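Local coordinates for protein putative oxygenase (Streptomyces viridochromogenes Tue57, PDB 4XAA) that probably acts as an iron- and 2-oxoglutarate-dependent oxygenase in orthosomycin biosynthesis, at residues S53-N58 with V72-K77; V129-R134 with H190-V195; S140-D145 with V180-G185. One frame throughout, in Å; residues are numbered along the deposited sequence.

Contact 1 (S53-N58 with V72-K77); sequences SDDYWN and VHNLEK
This is an antiparallel strand-edge contact at the outer end of the larger sheet, where strand 56-59 begins beside the end of strand 68-72. Y56 and V72 form a non-hydrogen-bonded pair. Their side chains lie side by side on the same sheet face, with V72 over one face of the Y56 ring. Y56 OH bonds to L42 O of helix 29-47, which covers this face. D55 grips the departing chain twice. D55 O takes H73 N at 2.7 Å in the carbonyl plane, with a nearly straight N-H...O angle of 167°. The D55 side chain crosses N74 at about a right angle, and N74 ND2 reaches D55 OD1 at 2.7 Å from above the carboxylate plane. The larger sheet belongs to the double-stranded beta-helix fold, and 56-59 is one of its two outermost strands. A type I turn from S53 to Y56 leads into that strand, with S53 OG accepting from D55 N in an ST turn. W57 and H73 form an offset stack, planes at 23°. The six-membered ring of W57 puts CZ2 over the centre of the H73 imidazole, 3.6 Å above its plane. H73 ND1 bonds to R71, which also makes a cation-pi contact with W57.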
# COMPACT_ATOMS: atom_id res chain seq x y z
N SER A 53 -3.41 17.13 -12.28
CA SER A 53 -4.10 16.22 -13.19
C SER A 53 -5.02 15.31 -12.41
O SER A 53 -4.98 15.26 -11.18
CB SER A 53 -3.11 15.40 -14.02
OG SER A 53 -3.48 14.02 -14.09
N ASP A 54 -5.84 14.57 -13.14
CA ASP A 54 -6.86 13.75 -12.53
C ASP A 54 -6.25 12.66 -11.66
O ASP A 54 -6.76 12.38 -10.58
CB ASP A 54 -7.76 13.13 -13.60
CG ASP A 54 -9.09 12.66 -13.04
OD1 ASP A 54 -9.96 13.54 -12.77
OD2 ASP A 54 -9.26 11.43 -12.87
N ASP A 55 -5.16 12.06 -12.13
CA ASP A 55 -4.47 11.02 -11.36
C ASP A 55 -3.73 11.51 -10.12
O ASP A 55 -3.37 10.71 -9.26
CB ASP A 55 -3.49 10.27 -12.26
CG ASP A 55 -4.20 9.43 -13.29
OD1 ASP A 55 -5.25 8.85 -12.93
OD2 ASP A 55 -3.72 9.36 -14.46
N TYR A 56 -3.49 12.82 -10.01
CA TYR A 56 -2.88 13.36 -8.79
C TYR A 56 -3.94 13.75 -7.76
O TYR A 56 -4.47 14.87 -7.79
CB TYR A 56 -1.99 14.55 -9.13
CG TYR A 56 -0.66 14.20 -9.74
CD1 TYR A 56 -0.58 13.56 -10.96
CD2 TYR A 56 0.53 14.53 -9.10
CE1 TYR A 56 0.64 13.25 -11.52
CE2 TYR A 56 1.76 14.23 -9.67
CZ TYR A 56 1.81 13.59 -10.87
OH TYR A 56 3.02 13.28 -11.45
N TRP A 57 -4.27 12.84 -6.85
CA TRP A 57 -5.30 13.09 -5.84
C TRP A 57 -4.76 13.91 -4.70
O TRP A 57 -3.75 13.53 -4.08
CB TRP A 57 -5.86 11.78 -5.28
CG TRP A 57 -6.52 10.92 -6.28
CD1 TRP A 57 -6.53 11.08 -7.62
CD2 TRP A 57 -7.26 9.73 -6.00
NE1 TRP A 57 -7.23 10.07 -8.21
CE2 TRP A 57 -7.69 9.22 -7.24
CE3 TRP A 57 -7.58 9.03 -4.83
CZ2 TRP A 57 -8.44 8.05 -7.35
CZ3 TRP A 57 -8.33 7.87 -4.94
CH2 TRP A 57 -8.75 7.39 -6.19
N ASN A 58 -5.45 15.00 -4.39
CA ASN A 58 -5.01 15.96 -3.39
C ASN A 58 -6.18 16.60 -2.64
O ASN A 58 -7.29 16.67 -3.15
CB ASN A 58 -4.17 17.05 -4.06
CG ASN A 58 -4.95 17.83 -5.11
OD1 ASN A 58 -5.56 18.86 -4.82
ND2 ASN A 58 -4.95 17.33 -6.34
N VAL A 72 -0.98 9.21 -6.38
CA VAL A 72 -0.88 9.21 -7.82
C VAL A 72 -1.54 7.92 -8.31
O VAL A 72 -1.07 6.83 -8.06
CB VAL A 72 0.55 9.30 -8.30
CG1 VAL A 72 0.56 9.43 -9.81
CG2 VAL A 72 1.23 10.49 -7.66
N HIS A 73 -2.67 8.09 -9.00
CA HIS A 73 -3.51 6.98 -9.43
C HIS A 73 -3.01 6.53 -10.78
O HIS A 73 -2.27 7.26 -11.43
CB HIS A 73 -4.96 7.42 -9.50
CG HIS A 73 -5.95 6.30 -9.39
ND1 HIS A 73 -6.03 5.49 -8.27
CD2 HIS A 73 -6.92 5.88 -10.23
CE1 HIS A 73 -7.00 4.61 -8.44
NE2 HIS A 73 -7.56 4.83 -9.62
N ASN A 74 -3.41 5.33 -11.19
CA ASN A 74 -2.96 4.80 -12.46
C ASN A 74 -1.45 4.93 -12.62
O ASN A 74 -0.96 5.46 -13.61
CB ASN A 74 -3.68 5.51 -13.60
CG ASN A 74 -5.17 5.26 -13.57
OD1 ASN A 74 -5.61 4.11 -13.51
ND2 ASN A 74 -5.96 6.33 -13.62
N LEU A 75 -0.71 4.47 -11.62
CA LEU A 75 0.73 4.72 -11.58
C LEU A 75 1.45 4.15 -12.81
O LEU A 75 2.41 4.74 -13.29
CB LEU A 75 1.32 4.14 -10.29
CG LEU A 75 2.80 4.40 -9.98
CD1 LEU A 75 3.07 5.89 -9.87
CD2 LEU A 75 3.21 3.68 -8.71
N GLU A 76 0.97 3.02 -13.32
CA GLU A 76 1.64 2.35 -14.44
C GLU A 76 1.45 3.09 -15.76
O GLU A 76 2.09 2.76 -16.76
CB GLU A 76 1.13 0.91 -14.57
CG GLU A 76 -0.18 0.73 -15.33
CD GLU A 76 -1.41 1.17 -14.56
OE1 GLU A 76 -1.26 1.85 -13.52
OE2 GLU A 76 -2.53 0.84 -14.99
N LYS A 77 0.59 4.10 -15.76
CA LYS A 77 0.31 4.89 -16.96
C LYS A 77 1.09 6.19 -16.94
O LYS A 77 1.05 6.94 -17.91
CB LYS A 77 -1.19 5.21 -17.07
CG LYS A 77 -1.95 4.33 -18.00
CD LYS A 77 -2.31 3.04 -17.36
CE LYS A 77 -3.29 2.28 -18.25
NZ LYS A 77 -3.16 0.80 -18.05

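Contact 2 (V129-R134 with H190-V195); sequences VNVGPR and HDVRLV
R193 starts with CG anti to its carbonyl carbon (chi1 -61°) and runs straight to CD. A bend at chi3, 59°, then turns the guanidinium toward the 129-134 loop. R193 NH1 meets V131 O at 2.7 Å, from above that carbonyl plane. R193 NH1 also makes a weak bond to V129 O at 3.1 Å. R193 CD lies against the G132-P133 peptide, 3.5 Å from P133 N. D191 has CG anti to its backbone N (chi1 -166°), and its two oxygens take different partners. D191 OD2 accepts R134 N at 2.5 Å through its syn lone pair. OD1 uses its anti lone pair for R193 N, an Asx turn inside the type I turn from D191 to L194. A water bridges G132 O and D191 OD1. V131 CG2 touches V192 CG2 at 3.8 Å. The contact joins the loop after strand 122-125 to the turn after strand 186-191. The loop follows D127 and the turn precedes H196, two nickel ligands. R193 NH2 forms a salt bridge with D164, and its NE bonds to H160 O. One buried arginine thus serves loop carbonyls and a carboxylate together, which probably stabilises its positive charge.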
# COMPACT_ATOMS: atom_id res chain seq x y z
N VAL A 129 -14.90 -6.22 -1.19
CA VAL A 129 -15.56 -7.37 -0.57
C VAL A 129 -16.35 -8.21 -1.56
O VAL A 129 -17.13 -9.07 -1.14
CB VAL A 129 -16.52 -6.96 0.57
CG1 VAL A 129 -15.76 -6.23 1.67
CG2 VAL A 129 -17.66 -6.12 0.03
N ASN A 130 -16.15 -7.99 -2.86
CA ASN A 130 -16.82 -8.80 -3.87
C ASN A 130 -15.97 -10.02 -4.26
O ASN A 130 -16.25 -10.70 -5.25
CB ASN A 130 -17.16 -7.96 -5.10
CG ASN A 130 -15.92 -7.49 -5.84
OD1 ASN A 130 -14.81 -7.44 -5.29
ND2 ASN A 130 -16.10 -7.14 -7.10
N VAL A 131 -14.92 -10.28 -3.49
CA VAL A 131 -14.12 -11.48 -3.69
C VAL A 131 -13.92 -12.17 -2.35
O VAL A 131 -13.95 -11.53 -1.31
CB VAL A 131 -12.74 -11.16 -4.30
CG1 VAL A 131 -12.87 -10.77 -5.77
CG2 VAL A 131 -12.03 -10.06 -3.49
N GLY A 132 -13.73 -13.48 -2.40
CA GLY A 132 -13.48 -14.26 -1.21
C GLY A 132 -12.14 -13.89 -0.59
O GLY A 132 -11.34 -13.19 -1.20
N PRO A 133 -11.91 -14.34 0.65
CA PRO A 133 -10.63 -14.07 1.30
C PRO A 133 -9.51 -14.77 0.55
O PRO A 133 -9.77 -15.77 -0.13
CB PRO A 133 -10.80 -14.64 2.71
CG PRO A 133 -12.26 -14.83 2.89
CD PRO A 133 -12.83 -15.08 1.53
N ARG A 134 -8.30 -14.24 0.67
CA ARG A 134 -7.12 -14.83 0.04
C ARG A 134 -7.30 -15.02 -1.46
O ARG A 134 -6.92 -16.05 -2.01
CB ARG A 134 -6.77 -16.18 0.69
CG ARG A 134 -5.30 -16.33 0.87
CD ARG A 134 -4.88 -17.76 1.12
NE ARG A 134 -3.43 -17.86 1.13
CZ ARG A 134 -2.76 -18.95 1.46
NH1 ARG A 134 -3.41 -20.05 1.80
NH2 ARG A 134 -1.43 -18.95 1.42
N HIS A 190 -1.41 -7.37 1.92
CA HIS A 190 -2.63 -7.46 2.70
C HIS A 190 -3.82 -7.80 1.84
O HIS A 190 -3.90 -7.43 0.66
CB HIS A 190 -2.87 -6.18 3.52
CG HIS A 190 -3.21 -4.98 2.70
ND1 HIS A 190 -2.26 -4.12 2.20
CD2 HIS A 190 -4.41 -4.45 2.34
CE1 HIS A 190 -2.84 -3.13 1.55
NE2 HIS A 190 -4.15 -3.31 1.62
N ASP A 191 -4.72 -8.56 2.43
CA ASP A 191 -5.92 -9.01 1.75
C ASP A 191 -6.81 -7.79 1.47
O ASP A 191 -6.88 -6.88 2.29
CB ASP A 191 -6.62 -10.06 2.61
CG ASP A 191 -7.67 -10.82 1.86
OD1 ASP A 191 -8.56 -10.15 1.28
OD2 ASP A 191 -7.62 -12.08 1.83
N VAL A 192 -7.47 -7.74 0.32
CA VAL A 192 -8.28 -6.56 0.01
C VAL A 192 -9.50 -6.46 0.92
O VAL A 192 -10.12 -5.41 0.99
CB VAL A 192 -8.77 -6.55 -1.45
CG1 VAL A 192 -7.62 -6.26 -2.41
CG2 VAL A 192 -9.44 -7.86 -1.78
N ARG A 193 -9.84 -7.55 1.60
CA ARG A 193 -11.00 -7.57 2.47
C ARG A 193 -10.66 -7.05 3.85
O ARG A 193 -11.52 -6.97 4.73
CB ARG A 193 -11.56 -8.99 2.59
CG ARG A 193 -12.04 -9.62 1.30
CD ARG A 193 -12.59 -11.01 1.53
NE ARG A 193 -13.71 -11.02 2.48
CZ ARG A 193 -14.98 -10.81 2.14
NH1 ARG A 193 -15.30 -10.56 0.87
NH2 ARG A 193 -15.93 -10.83 3.06
N LEU A 194 -9.40 -6.73 4.06
CA LEU A 194 -8.93 -6.36 5.38
C LEU A 194 -9.41 -4.95 5.77
O LEU A 194 -9.35 -4.02 4.98
CB LEU A 194 -7.41 -6.44 5.44
CG LEU A 194 -6.73 -6.01 6.74
CD1 LEU A 194 -6.82 -7.10 7.79
CD2 LEU A 194 -5.28 -5.63 6.45
N VAL A 195 -9.88 -4.82 7.01
CA VAL A 195 -10.20 -3.51 7.57
C VAL A 195 -8.90 -2.83 7.96
O VAL A 195 -8.13 -3.35 8.75
CB VAL A 195 -11.13 -3.62 8.77
CG1 VAL A 195 -11.38 -2.24 9.36
CG2 VAL A 195 -12.41 -4.27 8.35
O HOH W 1 -9.22 -11.63 -0.90

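Contact 3 (S140-D145 with V180-G185); sequences SICLDD and VPVSQG
The segment from V180 leads from strand 178-179 of the smaller sheet to strand 186-191 of the larger one. The contact therefore sits at a crossing between the two sheets of the double-stranded beta-helix. It packs this connection against the end of strand 136-142, the neighbour of 186-191. The contact begins at V182, whose side chain carries its apolar part. V182 CG2 takes the crowded position between backbone N and carbonyl carbon and comes 3.6 Å from C142 SG. C142 SG is turned beside its own backbone N, and V182 CB, CG1 and CG2 all lie within 4 Å of it. V182 O also receives a CA-H...O contact from D145 CA at 3.4 Å. S183 follows, with its CB near the D145 carboxylate. Its backbone N bonds to D186 OD2. Q184 is next, and Q184 N donates to D145 OD1 at 3.1 Å. The bond is nearly straight (166°), but the N-H comes from above the carboxylate plane. The Q184 side chain is extended, CG anti to the backbone N, and lies along the L143 carbonyl. The Q184 side chain also touches I32 and K36 of helix 29-47. D144 points away from this segment, and its carboxylate forms a salt bridge with R208. G185 has a positive phi, 108°, a backbone region open to glycine. G185 N meets C142 O in the carbonyl plane at 2.8 Å, with an N-H...O angle of 171°.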
# COMPACT_ATOMS: atom_id res chain seq x y z
N SER A 140 2.36 -3.64 -0.93
CA SER A 140 2.79 -2.30 -0.61
C SER A 140 4.30 -2.30 -0.55
O SER A 140 4.89 -2.84 0.38
CB SER A 140 2.19 -1.82 0.71
OG SER A 140 0.77 -1.87 0.67
N ILE A 141 4.91 -1.72 -1.58
CA ILE A 141 6.35 -1.58 -1.62
C ILE A 141 6.73 -0.28 -0.94
O ILE A 141 6.51 0.80 -1.48
CB ILE A 141 6.91 -1.60 -3.06
CG1 ILE A 141 6.37 -2.80 -3.83
CG2 ILE A 141 8.42 -1.62 -3.02
CD1 ILE A 141 6.60 -2.70 -5.33
N CYS A 142 7.32 -0.40 0.24
CA CYS A 142 7.68 0.75 1.06
C CYS A 142 8.99 1.38 0.62
O CYS A 142 10.03 0.73 0.57
CB CYS A 142 7.76 0.29 2.51
SG CYS A 142 6.27 -0.65 2.90
N LEU A 143 8.93 2.66 0.26
CA LEU A 143 10.11 3.34 -0.24
C LEU A 143 10.65 4.18 0.91
O LEU A 143 11.66 4.86 0.77
CB LEU A 143 9.78 4.20 -1.47
CG LEU A 143 8.90 3.58 -2.56
CD1 LEU A 143 8.54 4.61 -3.62
CD2 LEU A 143 9.58 2.38 -3.21
N ASP A 144 9.98 4.11 2.05
CA ASP A 144 10.45 4.75 3.26
C ASP A 144 10.30 3.86 4.51
O ASP A 144 9.51 2.91 4.53
CB ASP A 144 9.70 6.06 3.47
CG ASP A 144 10.04 7.09 2.41
OD1 ASP A 144 11.18 7.58 2.43
OD2 ASP A 144 9.17 7.41 1.57
N ASP A 145 11.10 4.17 5.52
CA ASP A 145 10.85 3.74 6.90
C ASP A 145 9.51 4.32 7.36
O ASP A 145 9.29 5.51 7.23
CB ASP A 145 11.95 4.23 7.84
CG ASP A 145 13.25 3.46 7.68
OD1 ASP A 145 13.49 2.90 6.60
OD2 ASP A 145 14.04 3.41 8.65
N VAL A 180 1.71 -1.39 11.28
CA VAL A 180 2.65 -2.22 10.55
C VAL A 180 3.89 -1.39 10.25
O VAL A 180 3.97 -0.73 9.22
CB VAL A 180 2.05 -2.78 9.24
CG1 VAL A 180 3.07 -3.64 8.52
CG2 VAL A 180 0.82 -3.60 9.53
N PRO A 181 4.86 -1.41 11.19
CA PRO A 181 6.18 -0.82 10.98
C PRO A 181 6.90 -1.49 9.81
O PRO A 181 6.82 -2.71 9.64
CB PRO A 181 6.91 -1.09 12.30
CG PRO A 181 5.84 -1.35 13.28
CD PRO A 181 4.72 -1.99 12.53
N VAL A 182 7.60 -0.69 9.00
CA VAL A 182 8.34 -1.20 7.86
C VAL A 182 9.66 -0.47 7.70
O VAL A 182 9.79 0.69 8.07
CB VAL A 182 7.53 -1.07 6.54
CG1 VAL A 182 6.17 -1.78 6.65
CG2 VAL A 182 7.33 0.39 6.17
N SER A 183 10.66 -1.14 7.14
CA SER A 183 11.85 -0.45 6.66
C SER A 183 11.73 -0.27 5.16
O SER A 183 11.01 -1.01 4.50
CB SER A 183 13.12 -1.24 7.00
OG SER A 183 12.96 -1.96 8.20
N GLN A 184 12.43 0.72 4.62
CA GLN A 184 12.51 0.91 3.19
C GLN A 184 12.94 -0.40 2.51
O GLN A 184 13.93 -1.00 2.87
CB GLN A 184 13.48 2.04 2.86
CG GLN A 184 13.92 2.06 1.41
CD GLN A 184 14.83 3.24 1.07
OE1 GLN A 184 14.83 4.27 1.76
NE2 GLN A 184 15.60 3.10 -0.00
N GLY A 185 12.15 -0.84 1.54
CA GLY A 185 12.41 -2.08 0.84
C GLY A 185 11.43 -3.16 1.21
O GLY A 185 11.24 -4.12 0.46

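All three contacts reach the larger antiparallel sheet, and each is partly buried. Contact 1 lies at its outer edge, its centre about 24 Å from that of contact 2 and about 21 Å from that of contact 3, and is the one with a ring stack. Contacts 2 and 3 hold the neighbouring strands 186-191 and 136-142. They lie on opposite sides of the chain's centre, and contact 3 is nested within the loop that contact 2 closes. They touch where H190 CE1 packs on S140 OG, 3.9 Å apart. Contact 2 buries an arginine in a turn that leads into nickel ligand H196. Contact 3 is closer to the chain centre, yet pairs a buried apolar patch with exposed polar residues.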